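Local coordinates for superoxide dismutase [Cu-Zn] (Bacteroidetes bacterium GWA2_30_7, PDB 7B4O), which probably catalyses the dismutation of superoxide to oxygen and hydrogen peroxide, here carrying zinc in place of copper at its catalytic metal site, at residues H53-G67 and A140-G152. Numbering follows the deposited sequence.
Sequences HECGDCSASDGTSAG and AGARVACGVIGIG. With ZN (zinc ion), chain E.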
loop_
_atom_site.group_PDB
_atom_site.type_symbol
_atom_site.label_atom_id
_atom_site.label_comp_id
_atom_site.label_asym_id
_atom_site.label_seq_id
_atom_site.Cartn_x
_atom_site.Cartn_y
_atom_site.Cartn_z
ATOM N N HIS A 53 1.279 9.602 6.500
ATOM C CA HIS A 53 0.016 10.350 6.355
ATOM C C HIS A 53 -1.160 9.409 6.628
ATOM O O HIS A 53 -0.974 8.182 6.657
ATOM C CB HIS A 53 -0.033 11.062 5.006
ATOM C CG HIS A 53 0.792 12.310 4.937
ATOM N ND1 HIS A 53 0.257 13.508 4.539
ATOM C CD2 HIS A 53 2.092 12.557 5.196
ATOM C CE1 HIS A 53 1.192 14.447 4.557
ATOM N NE2 HIS A 53 2.339 13.889 4.911
ATOM N N GLU A 54 -2.335 9.983 6.863
ATOM C CA GLU A 54 -3.449 9.273 7.535
ATOM C C GLU A 54 -4.177 8.331 6.563
ATOM O O GLU A 54 -4.784 7.378 7.043
ATOM C CB GLU A 54 -4.393 10.294 8.166
ATOM C CG GLU A 54 -5.047 11.213 7.154
ATOM C CD GLU A 54 -5.885 12.314 7.770
ATOM O OE1 GLU A 54 -6.456 12.045 8.838
ATOM O OE2 GLU A 54 -6.031 13.400 7.158
ATOM N N CYS A 55 -4.190 8.605 5.260
ATOM C CA CYS A 55 -4.899 7.742 4.285
ATOM C C CYS A 55 -3.896 6.988 3.408
ATOM O O CYS A 55 -2.997 7.635 2.838
ATOM C CB CYS A 55 -5.836 8.519 3.379
ATOM S SG CYS A 55 -7.121 9.369 4.317
ATOM N N GLY A 56 -4.069 5.683 3.285
ATOM C CA GLY A 56 -3.300 4.864 2.337
ATOM C C GLY A 56 -3.893 4.977 0.946
ATOM O O GLY A 56 -4.303 3.952 0.368
ATOM N N ASP A 57 -3.951 6.194 0.426
ATOM C CA ASP A 57 -4.631 6.519 -0.848
ATOM C C ASP A 57 -3.660 7.363 -1.671
ATOM O O ASP A 57 -3.547 8.580 -1.413
ATOM C CB ASP A 57 -5.975 7.210 -0.619
ATOM C CG ASP A 57 -6.723 7.510 -1.904
ATOM O OD1 ASP A 57 -6.092 7.414 -2.980
ATOM O OD2 ASP A 57 -7.907 7.873 -1.818
ATOM N N CYS A 58 -2.955 6.723 -2.602
ATOM C CA CYS A 58 -1.955 7.385 -3.471
ATOM C C CYS A 58 -2.550 7.645 -4.859
ATOM O O CYS A 58 -1.767 7.830 -5.808
ATOM C CB CYS A 58 -0.680 6.557 -3.549
ATOM S SG CYS A 58 0.204 6.419 -1.972
ATOM N N SER A 59 -3.877 7.724 -4.976
ATOM C CA SER A 59 -4.565 7.865 -6.284
ATOM C C SER A 59 -4.419 9.283 -6.862
ATOM O O SER A 59 -4.487 9.416 -8.077
ATOM C CB SER A 59 -6.001 7.434 -6.194
ATOM O OG SER A 59 -6.729 8.270 -5.328
ATOM N N ALA A 60 -4.266 10.323 -6.043
ATOM C CA ALA A 60 -4.233 11.718 -6.552
ATOM C C ALA A 60 -2.926 12.003 -7.296
ATOM O O ALA A 60 -1.865 11.527 -6.856
ATOM C CB ALA A 60 -4.415 12.707 -5.435
ATOM N N SER A 61 -3.013 12.822 -8.354
ATOM C CA SER A 61 -1.862 13.273 -9.174
ATOM C C SER A 61 -0.759 13.901 -8.304
ATOM O O SER A 61 0.428 13.819 -8.659
ATOM C CB SER A 61 -2.330 14.240 -10.245
ATOM O OG SER A 61 -2.911 15.416 -9.686
ATOM N N ASP A 62 -1.150 14.550 -7.206
ATOM C CA ASP A 62 -0.245 15.386 -6.371
ATOM C C ASP A 62 -0.112 14.804 -4.960
ATOM O O ASP A 62 0.393 15.531 -4.081
ATOM C CB ASP A 62 -0.755 16.829 -6.337
ATOM C CG ASP A 62 -2.161 16.975 -5.782
ATOM O OD1 ASP A 62 -2.726 15.952 -5.311
ATOM O OD2 ASP A 62 -2.688 18.109 -5.823
ATOM N N GLY A 63 -0.610 13.595 -4.722
ATOM C CA GLY A 63 -0.505 12.906 -3.417
ATOM C C GLY A 63 -1.428 13.477 -2.349
ATOM O O GLY A 63 -1.341 13.030 -1.206
ATOM N N THR A 64 -2.329 14.392 -2.688
ATOM C CA THR A 64 -3.207 15.041 -1.681
ATOM C C THR A 64 -4.222 14.032 -1.126
ATOM O O THR A 64 -4.722 14.255 -0.021
ATOM C CB THR A 64 -3.872 16.305 -2.231
ATOM O OG1 THR A 64 -4.586 15.983 -3.422
ATOM C CG2 THR A 64 -2.854 17.396 -2.473
ATOM N N SER A 65 -4.515 12.957 -1.855
ATOM C CA SER A 65 -5.418 11.864 -1.414
ATOM C C SER A 65 -4.905 11.207 -0.122
ATOM O O SER A 65 -5.703 10.535 0.549
ATOM C CB SER A 65 -5.584 10.869 -2.517
ATOM O OG SER A 65 -4.320 10.457 -3.046
ATOM N N ALA A 66 -3.620 11.341 0.203
ATOM C CA ALA A 66 -3.023 10.718 1.403
ATOM C C ALA A 66 -3.493 11.462 2.660
ATOM O O ALA A 66 -3.284 10.941 3.781
ATOM C CB ALA A 66 -1.523 10.675 1.301
ATOM N N GLY A 67 -4.115 12.629 2.516
ATOM C CA GLY A 67 -4.614 13.419 3.656
ATOM C C GLY A 67 -3.480 14.001 4.480
ATOM O O GLY A 67 -2.377 14.183 3.954
ATOM N N ALA A 140 6.817 21.487 4.822
ATOM C CA ALA A 140 7.691 20.678 3.949
ATOM C C ALA A 140 7.260 20.803 2.483
ATOM O O ALA A 140 7.924 20.209 1.620
ATOM C CB ALA A 140 7.698 19.241 4.412
ATOM N N GLY A 141 6.187 21.525 2.193
ATOM C CA GLY A 141 5.784 21.817 0.812
ATOM C C GLY A 141 5.217 20.598 0.104
ATOM O O GLY A 141 4.601 19.733 0.761
ATOM N N ALA A 142 5.421 20.541 -1.209
ATOM C CA ALA A 142 4.703 19.612 -2.105
ATOM C C ALA A 142 5.071 18.159 -1.783
ATOM O O ALA A 142 6.116 17.885 -1.132
ATOM C CB ALA A 142 5.003 19.948 -3.537
ATOM N N ARG A 143 4.224 17.252 -2.247
ATOM C CA ARG A 143 4.401 15.796 -2.066
ATOM C C ARG A 143 5.050 15.254 -3.336
ATOM O O ARG A 143 4.449 15.423 -4.417
ATOM C CB ARG A 143 3.040 15.169 -1.797
ATOM C CG ARG A 143 2.324 15.806 -0.622
ATOM C CD ARG A 143 0.912 15.299 -0.396
ATOM N NE ARG A 143 0.359 16.043 0.730
ATOM C CZ ARG A 143 -0.599 15.616 1.536
ATOM N NH1 ARG A 143 -1.176 14.442 1.362
ATOM N NH2 ARG A 143 -0.984 16.395 2.531
ATOM N N VAL A 144 6.232 14.669 -3.209
ATOM C CA VAL A 144 7.008 14.195 -4.387
ATOM C C VAL A 144 6.827 12.697 -4.565
ATOM O O VAL A 144 7.150 12.187 -5.650
ATOM C CB VAL A 144 8.497 14.587 -4.304
ATOM C CG1 VAL A 144 8.653 16.089 -4.189
ATOM C CG2 VAL A 144 9.267 13.885 -3.212
ATOM N N ALA A 145 6.369 11.980 -3.542
ATOM C CA ALA A 145 6.209 10.514 -3.640
ATOM C C ALA A 145 5.215 10.028 -2.599
ATOM O O ALA A 145 5.057 10.695 -1.560
ATOM C CB ALA A 145 7.535 9.819 -3.518
ATOM N N CYS A 146 4.554 8.920 -2.885
ATOM C CA CYS A 146 3.480 8.355 -2.043
ATOM C C CYS A 146 3.607 6.836 -2.114
ATOM O O CYS A 146 3.838 6.284 -3.212
ATOM C CB CYS A 146 2.106 8.812 -2.523
ATOM S SG CYS A 146 0.720 8.355 -1.454
ATOM N N GLY A 147 3.407 6.161 -0.989
ATOM C CA GLY A 147 3.220 4.709 -1.010
ATOM C C GLY A 147 2.380 4.265 0.157
ATOM O O GLY A 147 2.227 5.048 1.091
ATOM N N VAL A 148 1.860 3.059 0.092
ATOM C CA VAL A 148 1.009 2.483 1.157
ATOM C C VAL A 148 1.821 1.455 1.935
ATOM O O VAL A 148 2.544 0.656 1.348
ATOM C CB VAL A 148 -0.298 1.912 0.587
ATOM C CG1 VAL A 148 -1.150 1.265 1.679
ATOM C CG2 VAL A 148 -1.080 2.992 -0.142
ATOM N N ILE A 149 1.701 1.499 3.250
ATOM C CA ILE A 149 2.445 0.607 4.175
ATOM C C ILE A 149 1.695 -0.718 4.300
ATOM O O ILE A 149 0.529 -0.729 4.748
ATOM C CB ILE A 149 2.633 1.297 5.532
ATOM C CG1 ILE A 149 3.346 2.636 5.378
ATOM C CG2 ILE A 149 3.362 0.373 6.504
ATOM C CD1 ILE A 149 3.291 3.514 6.624
ATOM N N GLY A 150 2.357 -1.803 3.904
ATOM C CA GLY A 150 1.761 -3.140 3.908
ATOM C C GLY A 150 2.411 -4.075 4.906
ATOM O O GLY A 150 3.514 -3.786 5.407
ATOM N N ILE A 151 1.747 -5.208 5.116
ATOM C CA ILE A 151 2.222 -6.285 6.024
ATOM C C ILE A 151 3.311 -7.084 5.307
ATOM O O ILE A 151 3.036 -7.606 4.214
ATOM C CB ILE A 151 1.026 -7.153 6.444
ATOM C CG1 ILE A 151 0.040 -6.334 7.277
ATOM C CG2 ILE A 151 1.485 -8.403 7.171
ATOM C CD1 ILE A 151 -1.289 -7.001 7.488
ATOM N N GLY A 152 4.488 -7.190 5.922
ATOM C CA GLY A 152 5.602 -8.022 5.429
ATOM C C GLY A 152 5.660 -9.370 6.109
ATOM O O GLY A 152 5.030 -9.534 7.159
HETATM ZN ZN ZN E . 3.811 15.242 5.236
HETATM O O HOH W 1 1.759 17.867 -3.738
#
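Cys-58 SG and Cys-146 SG are joined by a disulfide of 2.1 Å, which ties loop 53-67 to strand 143-151. Cys-146 holds its sulfur anti to the backbone N (chi1 -173°), reaching the loop, and Ala-66 CB packs 4.2 Å from that SG. Three residues before Cys-146, Arg-143 extends along the loop, its CD 3.3 Å from Gly-63 O. Arg-143 NH1 bonds to Gly-63 O and, in the carbonyl plane on a lone pair, to Gly-67 O at 2.9 Å; its NH2 comes to Gly-67 O from above that plane at 3.0 Å. The same oxygen takes a nearly straight bond from His-53 ND1 (2.8 Å, 170°), which fixes the rotation of the imidazole while its NE2 binds zinc at 2.0 Å with His-51 and His-126. His-53 CE1 lies over one guanidinium face, the two planes 71° apart. Replacing Arg-143 by an alanine would probably leave Gly-67 O with His-53 ND1 as the one remaining donor of the three and Gly-63 O without its bond to the strand. Packing is close at the disulfide and where three donors converge on Gly-67 O. Toward solvent it is looser: a water bridges exposed Asp-62 O to Arg-143 N, and Asp-62 OD1 accepts from Thr-64 N in an Asx turn. A disulfide-tethered loop and an arginine beside the catalytic metal are hallmarks of the Cu,Zn superoxide dismutase active site, set on its Greek-key barrel.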